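PDB 4LMO: telomerase reverse transcriptase from Takifugu rubripes, which elongates chromosome ends by copying a template within the telomerase RNA, the present chain being the RNA-binding domain of this reverse transcriptase. Local coordinates for residues A[66-71]-A[194-199]; A[46-51]-A[74-79]; A[153-156]-A[160-163]; A[146-151]-A[207-212]. All blocks are in the same frame, centred on the assembly; numbering follows the deposited sequence.

Contact 1 (A[66-71]-A[194-199]); sequences PRRFFN and LSYRTQ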
loop_
_atom_site.group_PDB
_atom_site.type_symbol
_atom_site.label_atom_id
_atom_site.label_comp_id
_atom_site.label_asym_id
_atom_site.label_seq_id
_atom_site.Cartn_x
_atom_site.Cartn_y
_atom_site.Cartn_z
ATOM N N PRO A 66 -4.854 20.654 13.648
ATOM C CA PRO A 66 -4.612 20.770 15.090
ATOM C C PRO A 66 -3.132 20.556 15.415
ATOM O O PRO A 66 -2.414 19.929 14.630
ATOM C CB PRO A 66 -5.448 19.630 15.679
ATOM C CG PRO A 66 -6.536 19.414 14.688
ATOM C CD PRO A 66 -5.911 19.669 13.347
ATOM N N ARG A 67 -2.685 21.070 16.559
ATOM C CA ARG A 67 -1.268 21.022 16.927
ATOM C C ARG A 67 -0.708 19.597 16.922
ATOM O O ARG A 67 0.411 19.372 16.455
ATOM C CB ARG A 67 -1.025 21.696 18.282
ATOM C CG ARG A 67 0.410 22.161 18.478
ATOM C CD ARG A 67 0.676 22.626 19.901
ATOM N NE ARG A 67 2.112 22.704 20.174
ATOM C CZ ARG A 67 2.828 21.739 20.749
ATOM N NH1 ARG A 67 2.254 20.603 21.131
ATOM N NH2 ARG A 67 4.128 21.911 20.945
ATOM N N ARG A 68 -1.499 18.651 17.428
ATOM C CA ARG A 68 -1.132 17.233 17.475
ATOM C C ARG A 68 -0.779 16.694 16.088
ATOM O O ARG A 68 0.253 16.041 15.910
ATOM C CB ARG A 68 -2.271 16.408 18.084
ATOM C CG ARG A 68 -1.846 15.051 18.631
ATOM C CD ARG A 68 -3.035 14.139 18.897
ATOM N NE ARG A 68 -3.852 14.563 20.035
ATOM C CZ ARG A 68 -3.732 14.091 21.275
ATOM N NH1 ARG A 68 -2.818 13.167 21.567
ATOM N NH2 ARG A 68 -4.529 14.547 22.233
ATOM N N PHE A 69 -1.635 16.986 15.113
ATOM C CA PHE A 69 -1.456 16.504 13.747
ATOM C C PHE A 69 -0.498 17.376 12.938
ATOM O O PHE A 69 0.136 16.893 11.996
ATOM C CB PHE A 69 -2.812 16.359 13.046
ATOM C CG PHE A 69 -3.685 15.284 13.638
ATOM C CD1 PHE A 69 -4.535 15.565 14.707
ATOM C CD2 PHE A 69 -3.648 13.985 13.139
ATOM C CE1 PHE A 69 -5.334 14.573 15.259
ATOM C CE2 PHE A 69 -4.445 12.990 13.686
ATOM C CZ PHE A 69 -5.290 13.286 14.747
ATOM N N PHE A 70 -0.385 18.649 13.315
ATOM C CA PHE A 70 0.580 19.555 12.690
ATOM C C PHE A 70 2.018 19.103 12.939
ATOM O O PHE A 70 2.871 19.221 12.061
ATOM C CB PHE A 70 0.393 21.000 13.173
ATOM C CG PHE A 70 1.380 21.968 12.577
ATOM C CD1 PHE A 70 2.428 22.476 13.341
ATOM C CD2 PHE A 70 1.278 22.352 11.241
ATOM C CE1 PHE A 70 3.345 23.360 12.788
ATOM C CE2 PHE A 70 2.192 23.233 10.683
ATOM C CZ PHE A 70 3.227 23.738 11.459
ATOM N N ASN A 71 2.279 18.583 14.134
ATOM C CA ASN A 71 3.611 18.101 14.486
ATOM C C ASN A 71 4.025 16.824 13.752
ATOM O O ASN A 71 5.205 16.473 13.734
ATOM C CB ASN A 71 3.734 17.925 16.000
ATOM C CG ASN A 71 3.720 19.249 16.745
ATOM O OD1 ASN A 71 3.125 19.362 17.814
ATOM N ND2 ASN A 71 4.380 20.261 16.182
ATOM N N LEU A 194 -5.605 8.078 26.269
ATOM C CA LEU A 194 -5.172 6.770 25.775
ATOM C C LEU A 194 -6.095 6.272 24.661
ATOM O O LEU A 194 -5.626 5.758 23.647
ATOM C CB LEU A 194 -5.095 5.745 26.913
ATOM C CG LEU A 194 -4.694 4.302 26.569
ATOM C CD1 LEU A 194 -3.333 4.229 25.887
ATOM C CD2 LEU A 194 -4.718 3.422 27.809
ATOM N N SER A 195 -7.399 6.442 24.868
ATOM C CA SER A 195 -8.426 6.086 23.888
ATOM C C SER A 195 -8.265 6.862 22.578
ATOM O O SER A 195 -8.451 6.306 21.493
ATOM C CB SER A 195 -9.819 6.320 24.482
ATOM O OG SER A 195 -10.828 6.275 23.487
ATOM N N TYR A 196 -7.920 8.140 22.688
ATOM C CA TYR A 196 -7.709 8.990 21.520
ATOM C C TYR A 196 -6.396 8.659 20.807
ATOM O O TYR A 196 -6.320 8.718 19.578
ATOM C CB TYR A 196 -7.758 10.466 21.919
ATOM C CG TYR A 196 -7.817 11.429 20.753
ATOM C CD1 TYR A 196 -8.805 11.312 19.772
ATOM C CD2 TYR A 196 -6.897 12.472 20.642
ATOM C CE1 TYR A 196 -8.863 12.197 18.705
ATOM C CE2 TYR A 196 -6.950 13.363 19.581
ATOM C CZ TYR A 196 -7.931 13.221 18.617
ATOM O OH TYR A 196 -7.982 14.106 17.567
ATOM N N ARG A 197 -5.373 8.314 21.588
ATOM C CA ARG A 197 -4.100 7.835 21.045
ATOM C C ARG A 197 -4.283 6.513 20.290
ATOM O O ARG A 197 -3.726 6.334 19.204
ATOM C CB ARG A 197 -3.045 7.722 22.157
ATOM C CG ARG A 197 -2.069 8.893 22.178
ATOM C CD ARG A 197 -1.876 9.518 23.555
ATOM N NE ARG A 197 -0.870 8.846 24.379
ATOM C CZ ARG A 197 -0.170 9.430 25.352
ATOM N NH1 ARG A 197 -0.335 10.718 25.629
ATOM N NH2 ARG A 197 0.716 8.725 26.042
ATOM N N THR A 198 -5.091 5.618 20.858
ATOM C CA THR A 198 -5.433 4.335 20.235
ATOM C C THR A 198 -6.219 4.541 18.930
ATOM O O THR A 198 -5.979 3.851 17.934
ATOM C CB THR A 198 -6.244 3.440 21.204
ATOM O OG1 THR A 198 -5.599 3.401 22.483
ATOM C CG2 THR A 198 -6.367 2.019 20.673
ATOM N N GLN A 199 -7.148 5.496 18.955
ATOM C CA GLN A 199 -7.966 5.861 17.796
ATOM C C GLN A 199 -7.110 6.323 16.609
ATOM O O GLN A 199 -7.310 5.865 15.480
ATOM C CB GLN A 199 -8.971 6.946 18.201
ATOM C CG GLN A 199 -9.920 7.409 17.102
ATOM C CD GLN A 199 -10.867 8.497 17.581
ATOM O OE1 GLN A 199 -11.656 8.286 18.506
ATOM N NE2 GLN A 199 -10.797 9.666 16.951
#
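Arg68, on the short helix 67-70, and Tyr196, on the long helix 191-220, carry most of a helix-to-helix contact in the telomerase RNA-binding domain, and both lie in regions that by similarity interact with the RNA template. The pair is a clear case of one flat group meeting another by its rim. The CD2-CE2 edge of the tyrosine ring lies over one face of the guanidinium, the two planes 82° apart, with Arg68 NE 3.4 Å from Tyr196 CE2 and Arg68 NH2 3.5 Å from Tyr196 CD2. Since the arginine comes to the rim of the ring, this is no cation-pi stack. The two side chains run past each other in opposite directions, and a bend in the arginine at chi3 (-70°) turns its guanidinium across the tyrosine edge.

The polar end of Arg68 is held from outside the two segments: NH1 forms a salt bridge with Glu193 and donates a hydrogen bond to the carbonyl of Leu181, which helps to hold the guanidinium whose face Tyr196 covers. Arg197 adds a looser touch, its CD 4.3 Å from Arg68 NH1. Its own guanidinium bonds to Asn176 through NH2, and the nearby carboxylate of Glu193 probably eases the proximity of the two positive charges. Farther out, Phe69 packs against Phe48 and Phe49 and against Ile200, so that its ring is set between the end of helix 40-48 and helix 191-220. At the rim of that ring, near its plane, the hydroxyl oxygen Tyr196 OH lies 3.5 Å from Phe69 CE1.

Contact 2 (A[46-51]-A[74-79]); sequences IVFFEG and PLFSQL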
loop_
_atom_site.group_PDB
_atom_site.type_symbol
_atom_site.label_atom_id
_atom_site.label_comp_id
_atom_site.label_asym_id
_atom_site.label_seq_id
_atom_site.Cartn_x
_atom_site.Cartn_y
_atom_site.Cartn_z
ATOM N N ILE A 46 -5.509 12.501 4.168
ATOM C CA ILE A 46 -5.946 11.224 3.606
ATOM C C ILE A 46 -6.038 10.138 4.678
ATOM O O ILE A 46 -6.973 9.338 4.677
ATOM C CB ILE A 46 -5.008 10.763 2.461
ATOM C CG1 ILE A 46 -4.992 11.802 1.332
ATOM C CG2 ILE A 46 -5.422 9.395 1.927
ATOM C CD1 ILE A 46 -3.846 11.652 0.351
ATOM N N VAL A 47 -5.076 10.127 5.596
ATOM C CA VAL A 47 -4.996 9.084 6.620
ATOM C C VAL A 47 -5.961 9.317 7.787
ATOM O O VAL A 47 -6.606 8.373 8.250
ATOM C CB VAL A 47 -3.546 8.898 7.135
ATOM C CG1 VAL A 47 -3.473 7.813 8.204
ATOM C CG2 VAL A 47 -2.611 8.561 5.981
ATOM N N PHE A 48 -6.078 10.563 8.244
ATOM C CA PHE A 48 -6.783 10.845 9.501
ATOM C C PHE A 48 -8.067 11.663 9.407
ATOM O O PHE A 48 -8.881 11.625 10.332
ATOM C CB PHE A 48 -5.841 11.516 10.508
ATOM C CG PHE A 48 -4.617 10.712 10.825
ATOM C CD1 PHE A 48 -4.709 9.534 11.565
ATOM C CD2 PHE A 48 -3.366 11.137 10.398
ATOM C CE1 PHE A 48 -3.576 8.789 11.858
ATOM C CE2 PHE A 48 -2.228 10.397 10.692
ATOM C CZ PHE A 48 -2.335 9.223 11.424
ATOM N N PHE A 49 -8.248 12.400 8.312
ATOM C CA PHE A 49 -9.355 13.356 8.212
ATOM C C PHE A 49 -10.362 13.013 7.106
ATOM O O PHE A 49 -11.274 12.211 7.331
ATOM C CB PHE A 49 -8.823 14.793 8.098
ATOM C CG PHE A 49 -8.057 15.254 9.315
ATOM C CD1 PHE A 49 -8.707 15.908 10.360
ATOM C CD2 PHE A 49 -6.686 15.025 9.422
ATOM C CE1 PHE A 49 -8.006 16.328 11.482
ATOM C CE2 PHE A 49 -5.980 15.442 10.545
ATOM C CZ PHE A 49 -6.642 16.094 11.577
ATOM N N GLU A 50 -10.199 13.605 5.924
ATOM C CA GLU A 50 -11.158 13.422 4.828
ATOM C C GLU A 50 -11.154 12.030 4.194
ATOM O O GLU A 50 -12.191 11.564 3.717
ATOM C CB GLU A 50 -10.958 14.478 3.735
ATOM C CG GLU A 50 -11.557 15.838 4.055
ATOM C CD GLU A 50 -10.602 16.748 4.806
ATOM O OE1 GLU A 50 -9.517 16.282 5.207
ATOM O OE2 GLU A 50 -10.935 17.936 4.998
ATOM N N GLY A 51 -9.997 11.376 4.190
ATOM C CA GLY A 51 -9.832 10.118 3.468
ATOM C C GLY A 51 -9.255 10.362 2.086
ATOM O O GLY A 51 -8.761 11.455 1.806
ATOM N N PRO A 74 6.320 16.728 9.437
ATOM C CA PRO A 74 7.681 16.365 9.024
ATOM C C PRO A 74 7.875 14.867 8.790
ATOM O O PRO A 74 8.576 14.480 7.851
ATOM C CB PRO A 74 8.542 16.832 10.204
ATOM C CG PRO A 74 7.760 17.941 10.817
ATOM C CD PRO A 74 6.332 17.495 10.699
ATOM N N LEU A 75 7.254 14.044 9.633
ATOM C CA LEU A 75 7.357 12.591 9.528
ATOM C C LEU A 75 6.670 12.038 8.292
ATOM O O LEU A 75 7.181 11.118 7.646
ATOM C CB LEU A 75 6.780 11.918 10.772
ATOM C CG LEU A 75 7.732 11.720 11.947
ATOM C CD1 LEU A 75 7.006 11.060 13.111
ATOM C CD2 LEU A 75 8.934 10.897 11.513
ATOM N N PHE A 76 5.506 12.595 7.973
ATOM C CA PHE A 76 4.740 12.146 6.820
ATOM C C PHE A 76 5.298 12.722 5.519
ATOM O O PHE A 76 5.176 12.101 4.459
ATOM C CB PHE A 76 3.251 12.451 7.002
ATOM C CG PHE A 76 2.550 11.493 7.931
ATOM C CD1 PHE A 76 1.906 10.364 7.432
ATOM C CD2 PHE A 76 2.541 11.710 9.307
ATOM C CE1 PHE A 76 1.266 9.476 8.282
ATOM C CE2 PHE A 76 1.900 10.823 10.164
ATOM C CZ PHE A 76 1.261 9.706 9.650
ATOM N N SER A 77 5.924 13.897 5.610
ATOM C CA SER A 77 6.691 14.459 4.501
ATOM C C SER A 77 7.870 13.546 4.190
ATOM O O SER A 77 8.178 13.295 3.023
ATOM C CB SER A 77 7.201 15.860 4.843
ATOM O OG SER A 77 6.130 16.740 5.128
ATOM N N GLN A 78 8.513 13.053 5.248
ATOM C CA GLN A 78 9.616 12.102 5.146
ATOM C C GLN A 78 9.164 10.812 4.460
ATOM O O GLN A 78 9.848 10.307 3.567
ATOM C CB GLN A 78 10.177 11.799 6.538
ATOM C CG GLN A 78 11.481 11.014 6.546
ATOM C CD GLN A 78 11.865 10.517 7.930
ATOM O OE1 GLN A 78 12.591 9.531 8.066
ATOM N NE2 GLN A 78 11.379 11.196 8.968
ATOM N N LEU A 79 8.008 10.298 4.884
ATOM C CA LEU A 79 7.404 9.097 4.304
ATOM C C LEU A 79 7.213 9.237 2.794
ATOM O O LEU A 79 7.567 8.337 2.032
ATOM C CB LEU A 79 6.063 8.789 4.990
ATOM C CG LEU A 79 5.307 7.490 4.677
ATOM C CD1 LEU A 79 4.341 7.148 5.805
ATOM C CD2 LEU A 79 4.564 7.565 3.348
#
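Phe76 and Phe48 have the most surface buried here, and they illustrate how two helices can be joined through a single aromatic pair. Phe48 ends helix 40-48, Phe76 lies in helix 73-85, and the rings meet by their outer ends, Phe48 CE2 being 3.7 Å from Phe76 CZ. The side chains cross at about a right angle. With the planes at 84° and the centroids 5.9 Å apart, the pair is oblique and nearly perpendicular: Phe76 CZ arrives at the rim of the Phe48 ring, near its plane.

Val47, third in buried surface, works chiefly from within its own segment, for its CG1 sits 3.6 Å above the centre of the Phe48 ring. Phe204 and Ile200 of helix 191-220 also touch Phe48, while Leu43, Ile44 and Leu138 pack on Phe76, placing the pair in a buried core to which helices 40-48, 73-85, 136-139 and 191-220 contribute. No hydrogen bond crosses between the segments, so their direct contact rests on dispersion and the exclusion of water, with CH groups of the two rings supplying the closest atoms.

Contact 3 (A[153-156]-A[160-163]); sequences RFFL and KFER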
loop_
_atom_site.group_PDB
_atom_site.type_symbol
_atom_site.label_atom_id
_atom_site.label_comp_id
_atom_site.label_asym_id
_atom_site.label_seq_id
_atom_site.Cartn_x
_atom_site.Cartn_y
_atom_site.Cartn_z
ATOM N N ARG A 153 2.041 -10.697 7.194
ATOM C CA ARG A 153 2.367 -12.051 6.746
ATOM C C ARG A 153 1.146 -12.966 6.806
ATOM O O ARG A 153 0.820 -13.641 5.824
ATOM C CB ARG A 153 3.517 -12.647 7.572
ATOM C CG ARG A 153 3.853 -14.098 7.241
ATOM C CD ARG A 153 4.464 -14.225 5.855
ATOM N NE ARG A 153 4.478 -15.599 5.348
ATOM C CZ ARG A 153 3.685 -16.056 4.379
ATOM N NH1 ARG A 153 2.791 -15.260 3.804
ATOM N NH2 ARG A 153 3.788 -17.317 3.982
ATOM N N PHE A 154 0.481 -12.977 7.961
ATOM C CA PHE A 154 -0.742 -13.749 8.147
ATOM C C PHE A 154 -1.827 -13.311 7.163
ATOM O O PHE A 154 -2.490 -14.148 6.551
ATOM C CB PHE A 154 -1.246 -13.631 9.594
ATOM C CG PHE A 154 -2.583 -14.279 9.823
ATOM C CD1 PHE A 154 -2.679 -15.651 10.042
ATOM C CD2 PHE A 154 -3.750 -13.522 9.805
ATOM C CE1 PHE A 154 -3.910 -16.254 10.243
ATOM C CE2 PHE A 154 -4.986 -14.119 10.005
ATOM C CZ PHE A 154 -5.064 -15.486 10.222
ATOM N N PHE A 155 -1.991 -11.997 7.023
ATOM C CA PHE A 155 -2.997 -11.412 6.142
ATOM C C PHE A 155 -2.810 -11.847 4.686
ATOM O O PHE A 155 -3.771 -12.243 4.025
ATOM C CB PHE A 155 -2.973 -9.884 6.266
ATOM C CG PHE A 155 -3.971 -9.181 5.392
ATOM C CD1 PHE A 155 -5.320 -9.142 5.737
ATOM C CD2 PHE A 155 -3.562 -8.538 4.230
ATOM C CE1 PHE A 155 -6.238 -8.484 4.933
ATOM C CE2 PHE A 155 -4.475 -7.878 3.424
ATOM C CZ PHE A 155 -5.814 -7.850 3.777
ATOM N N LEU A 156 -1.570 -11.783 4.204
ATOM C CA LEU A 156 -1.246 -12.174 2.831
ATOM C C LEU A 156 -1.324 -13.685 2.618
ATOM O O LEU A 156 -1.688 -14.146 1.535
ATOM C CB LEU A 156 0.132 -11.638 2.421
ATOM C CG LEU A 156 0.251 -10.116 2.277
ATOM C CD1 LEU A 156 1.696 -9.709 2.044
ATOM C CD2 LEU A 156 -0.648 -9.574 1.169
ATOM N N LYS A 160 -7.589 -13.580 2.480
ATOM C CA LYS A 160 -8.905 -13.043 2.801
ATOM C C LYS A 160 -8.769 -11.536 2.982
ATOM O O LYS A 160 -8.847 -11.012 4.096
ATOM C CB LYS A 160 -9.474 -13.716 4.053
ATOM C CG LYS A 160 -9.814 -15.187 3.859
ATOM C CD LYS A 160 -10.133 -15.873 5.178
ATOM C CE LYS A 160 -10.448 -17.345 4.965
ATOM N NZ LYS A 160 -10.736 -18.045 6.247
ATOM N N PHE A 161 -8.562 -10.854 1.857
ATOM C CA PHE A 161 -8.257 -9.425 1.819
ATOM C C PHE A 161 -9.411 -8.524 2.274
ATOM O O PHE A 161 -9.229 -7.318 2.458
ATOM C CB PHE A 161 -7.797 -9.025 0.411
ATOM C CG PHE A 161 -6.470 -9.614 0.007
ATOM C CD1 PHE A 161 -5.297 -8.876 0.142
ATOM C CD2 PHE A 161 -6.391 -10.898 -0.526
ATOM C CE1 PHE A 161 -4.074 -9.410 -0.237
ATOM C CE2 PHE A 161 -5.171 -11.436 -0.908
ATOM C CZ PHE A 161 -4.011 -10.692 -0.761
ATOM N N GLU A 162 -10.590 -9.114 2.452
ATOM C CA GLU A 162 -11.779 -8.381 2.883
ATOM C C GLU A 162 -12.191 -8.731 4.321
ATOM O O GLU A 162 -13.166 -8.185 4.846
ATOM C CB GLU A 162 -12.937 -8.605 1.892
ATOM C CG GLU A 162 -13.723 -9.907 2.055
ATOM C CD GLU A 162 -12.975 -11.159 1.610
ATOM O OE1 GLU A 162 -11.801 -11.067 1.195
ATOM O OE2 GLU A 162 -13.574 -12.254 1.680
ATOM N N ARG A 163 -11.438 -9.631 4.950
ATOM C CA ARG A 163 -11.698 -10.041 6.333
ATOM C C ARG A 163 -10.658 -9.466 7.294
ATOM O O ARG A 163 -10.293 -10.085 8.298
ATOM C CB ARG A 163 -11.810 -11.566 6.436
ATOM C CG ARG A 163 -13.033 -12.116 5.716
ATOM C CD ARG A 163 -13.092 -13.633 5.745
ATOM N NE ARG A 163 -14.111 -14.140 4.825
ATOM C CZ ARG A 163 -14.414 -15.426 4.660
ATOM N NH1 ARG A 163 -13.781 -16.364 5.354
ATOM N NH2 ARG A 163 -15.356 -15.776 3.794
#
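Phe155 and Phe161 supply the aromatic part of a local contact in which the chain, on leaving helix 142-158, folds back over the last turns of that helix. Their rings lie with planes at 80° and centroids 5.2 Å apart, and the two side chains cross at about a right angle. The setting is oblique. Ring meets ring at Phe155 CE2 and Phe161 CD1, 3.5 Å apart. Phe155 starts with CG opposite its backbone N (chi1 180°), a torsion that carries the ring out along the helix flank to the returning chain.

The aliphatic part is smaller. Leu156 brings its CD2 branch to the outer end of the Phe161 ring, 3.7 Å from Phe161 CE1, so that Phe161 touches two successive residues of the helix.

A third kind of contact joins ring to backbone. Phe155 CZ packs 3.5 Å from Phe161 CA, and Phe155 CE1 lies 3.7 Å from Lys160 O. This carbonyl also accepts the hydrogen bond from Arg163 N that closes a type I beta turn over residues 160-163, so the aromatic ring borders the very start of the turn. No hydrogen bond links the two segments directly; Ser158 OG, between them, is hydrogen-bonded to Phe155 O and weakly to Lys160 N.

Around this local fold, Leu156 faces Tyr123 of helix 119-133, and Phe155 reaches Leu209 and Val214 of helix 191-220, which places the turn beside the packing of three helices, just ahead of the short helix 166-169.

Contact 4 (A[146-151]-A[207-212]); sequences LLYFAR and WLLDGF
Tyr148 leaves helix 142-158 with CG anti to its backbone N, a chi1 of -168° that directs the phenol across to helix 191-220, while chi2 (84°) sets only the rotation of the ring plane about that axis. There the hydroxyl arrives between consecutive residues: Tyr148 OH lies 3.3 Å from Leu208 CB and 3.4 Å from Leu209 CB. Farther back along the ring, Leu208 CD2 packs 4.0 Å from Tyr148 CE2, the leucine crossing the ring at a slant.

The example cautions against reading bonds from distance alone. Leu209 N is 3.0 Å from Tyr148 OH and near the ring plane, but the angle is poor and no hydrogen bond forms. The hydroxyl is instead hydrogen-bonded to the carbonyl of Leu205, one turn earlier in the same helix. That helix widens into a pi-type turn at 208-212, where Trp207 O accepts from both Gly211 N, at 2.6 Å, and Phe212 N.

Trp139 and Leu169 also pack on Tyr148, completing a largely apolar setting. The chemistry is therefore that of a buried phenol whose one polar atom is satisfied by a main-chain carbonyl, while leucine carbons pack beside its tip and the interhelical contact is otherwise hydrophobic.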
loop_
_atom_site.group_PDB
_atom_site.type_symbol
_atom_site.label_atom_id
_atom_site.label_comp_id
_atom_site.label_asym_id
_atom_site.label_seq_id
_atom_site.Cartn_x
_atom_site.Cartn_y
_atom_site.Cartn_z
ATOM N N LEU A 146 7.652 -5.393 14.344
ATOM C CA LEU A 146 7.701 -6.844 14.172
ATOM C C LEU A 146 6.334 -7.511 14.323
ATOM O O LEU A 146 6.008 -8.428 13.567
ATOM C CB LEU A 146 8.716 -7.477 15.131
ATOM C CG LEU A 146 10.205 -7.275 14.819
ATOM C CD1 LEU A 146 11.063 -7.703 16.001
ATOM C CD2 LEU A 146 10.623 -8.013 13.552
ATOM N N LEU A 147 5.543 -7.054 15.292
ATOM C CA LEU A 147 4.167 -7.530 15.448
ATOM C C LEU A 147 3.331 -7.234 14.208
ATOM O O LEU A 147 2.526 -8.066 13.776
ATOM C CB LEU A 147 3.494 -6.906 16.674
ATOM C CG LEU A 147 3.405 -7.747 17.948
ATOM C CD1 LEU A 147 2.702 -6.955 19.037
ATOM C CD2 LEU A 147 2.681 -9.063 17.702
ATOM N N TYR A 148 3.533 -6.047 13.643
ATOM C CA TYR A 148 2.777 -5.618 12.480
ATOM C C TYR A 148 3.193 -6.386 11.228
ATOM O O TYR A 148 2.345 -6.750 10.414
ATOM C CB TYR A 148 2.912 -4.111 12.267
ATOM C CG TYR A 148 1.922 -3.568 11.266
ATOM C CD1 TYR A 148 0.622 -3.239 11.651
ATOM C CD2 TYR A 148 2.278 -3.401 9.927
ATOM C CE1 TYR A 148 -0.293 -2.747 10.732
ATOM C CE2 TYR A 148 1.371 -2.910 9.001
ATOM C CZ TYR A 148 0.090 -2.587 9.409
ATOM O OH TYR A 148 -0.809 -2.103 8.491
ATOM N N PHE A 149 4.495 -6.631 11.086
ATOM C CA PHE A 149 5.024 -7.409 9.965
ATOM C C PHE A 149 4.461 -8.830 9.977
ATOM O O PHE A 149 4.180 -9.404 8.921
ATOM C CB PHE A 149 6.557 -7.433 10.005
ATOM C CG PHE A 149 7.213 -6.213 9.404
ATOM C CD1 PHE A 149 6.521 -5.008 9.270
ATOM C CD2 PHE A 149 8.541 -6.263 8.992
ATOM C CE1 PHE A 149 7.135 -3.891 8.724
ATOM C CE2 PHE A 149 9.158 -5.148 8.446
ATOM C CZ PHE A 149 8.455 -3.961 8.313
ATOM N N ALA A 150 4.285 -9.381 11.178
ATOM C CA ALA A 150 3.674 -10.698 11.355
ATOM C C ALA A 150 2.191 -10.683 10.991
ATOM O O ALA A 150 1.660 -11.680 10.500
ATOM C CB ALA A 150 3.867 -11.188 12.782
ATOM N N ARG A 151 1.532 -9.551 11.236
ATOM C CA ARG A 151 0.113 -9.386 10.912
ATOM C C ARG A 151 -0.103 -9.323 9.408
ATOM O O ARG A 151 -1.085 -9.850 8.894
ATOM C CB ARG A 151 -0.461 -8.130 11.575
ATOM C CG ARG A 151 -0.394 -8.136 13.094
ATOM C CD ARG A 151 -1.445 -9.043 13.709
ATOM N NE ARG A 151 -1.028 -9.597 14.996
ATOM C CZ ARG A 151 -0.962 -8.918 16.140
ATOM N NH1 ARG A 151 -1.261 -7.623 16.187
ATOM N NH2 ARG A 151 -0.581 -9.540 17.247
ATOM N N TRP A 207 -4.837 2.113 7.777
ATOM C CA TRP A 207 -4.483 2.712 6.483
ATOM C C TRP A 207 -3.310 2.002 5.882
ATOM O O TRP A 207 -3.269 1.764 4.676
ATOM C CB TRP A 207 -4.151 4.195 6.620
ATOM C CG TRP A 207 -3.629 4.800 5.334
ATOM C CD1 TRP A 207 -4.373 5.254 4.247
ATOM C CD2 TRP A 207 -2.220 5.020 4.948
ATOM N NE1 TRP A 207 -3.551 5.725 3.253
ATOM C CE2 TRP A 207 -2.250 5.614 3.608
ATOM C CE3 TRP A 207 -0.988 4.792 5.557
ATOM C CZ2 TRP A 207 -1.087 5.965 2.930
ATOM C CZ3 TRP A 207 0.178 5.148 4.862
ATOM C CH2 TRP A 207 0.126 5.719 3.581
ATOM N N LEU A 208 -2.343 1.665 6.731
ATOM C CA LEU A 208 -1.088 1.060 6.306
ATOM C C LEU A 208 -1.315 -0.298 5.637
ATOM O O LEU A 208 -0.603 -0.661 4.700
ATOM C CB LEU A 208 -0.147 0.930 7.508
ATOM C CG LEU A 208 1.369 1.011 7.320
ATOM C CD1 LEU A 208 1.780 2.250 6.540
ATOM C CD2 LEU A 208 2.055 0.990 8.677
ATOM N N LEU A 209 -2.317 -1.034 6.109
ATOM C CA LEU A 209 -2.662 -2.312 5.504
ATOM C C LEU A 209 -3.556 -2.129 4.275
ATOM O O LEU A 209 -3.247 -2.640 3.194
ATOM C CB LEU A 209 -3.323 -3.251 6.528
ATOM C CG LEU A 209 -3.515 -4.719 6.118
ATOM C CD1 LEU A 209 -2.205 -5.362 5.686
ATOM C CD2 LEU A 209 -4.145 -5.529 7.241
ATOM N N ASP A 210 -4.652 -1.394 4.448
ATOM C CA ASP A 210 -5.653 -1.212 3.396
ATOM C C ASP A 210 -5.179 -0.287 2.274
ATOM O O ASP A 210 -5.352 -0.592 1.095
ATOM C CB ASP A 210 -6.963 -0.689 3.992
ATOM C CG ASP A 210 -8.023 -0.441 2.941
ATOM O OD1 ASP A 210 -8.620 -1.423 2.450
ATOM O OD2 ASP A 210 -8.263 0.737 2.607
ATOM N N GLY A 211 -4.591 0.842 2.650
ATOM C CA GLY A 211 -4.124 1.821 1.680
ATOM C C GLY A 211 -2.778 1.456 1.096
ATOM O O GLY A 211 -2.640 1.326 -0.122
ATOM N N PHE A 212 -1.786 1.282 1.964
ATOM C CA PHE A 212 -0.417 1.061 1.515
ATOM C C PHE A 212 -0.181 -0.363 1.009
ATOM O O PHE A 212 0.062 -0.562 -0.183
ATOM C CB PHE A 212 0.598 1.451 2.605
ATOM C CG PHE A 212 2.017 1.539 2.111
ATOM C CD1 PHE A 212 2.449 2.648 1.393
ATOM C CD2 PHE A 212 2.920 0.513 2.362
ATOM C CE1 PHE A 212 3.754 2.730 0.930
ATOM C CE2 PHE A 212 4.226 0.587 1.905
ATOM C CZ PHE A 212 4.644 1.696 1.185
#

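The four contacts show how a mostly helical RNA-binding domain can be assembled around one long helix. Helix 191-220 supplies a segment to contact 1 and another to contact 4, whose centres are about 20 Å apart. Contact 2 touches both, meeting contact 1 through Phe48, Phe49 and Phe69 and contact 4 where Val47 meets Trp207. Contact 3 shares helix 142-158 with contact 4, their centres about 10 Å apart, and touches it through Phe155 and Leu209. Along the chain, contacts 1 and 2 interlock, whereas contact 3 lies wholly between the segments of contact 4. Packing thus runs continuously from the probable template-interacting end, at contact 1, to contact 3.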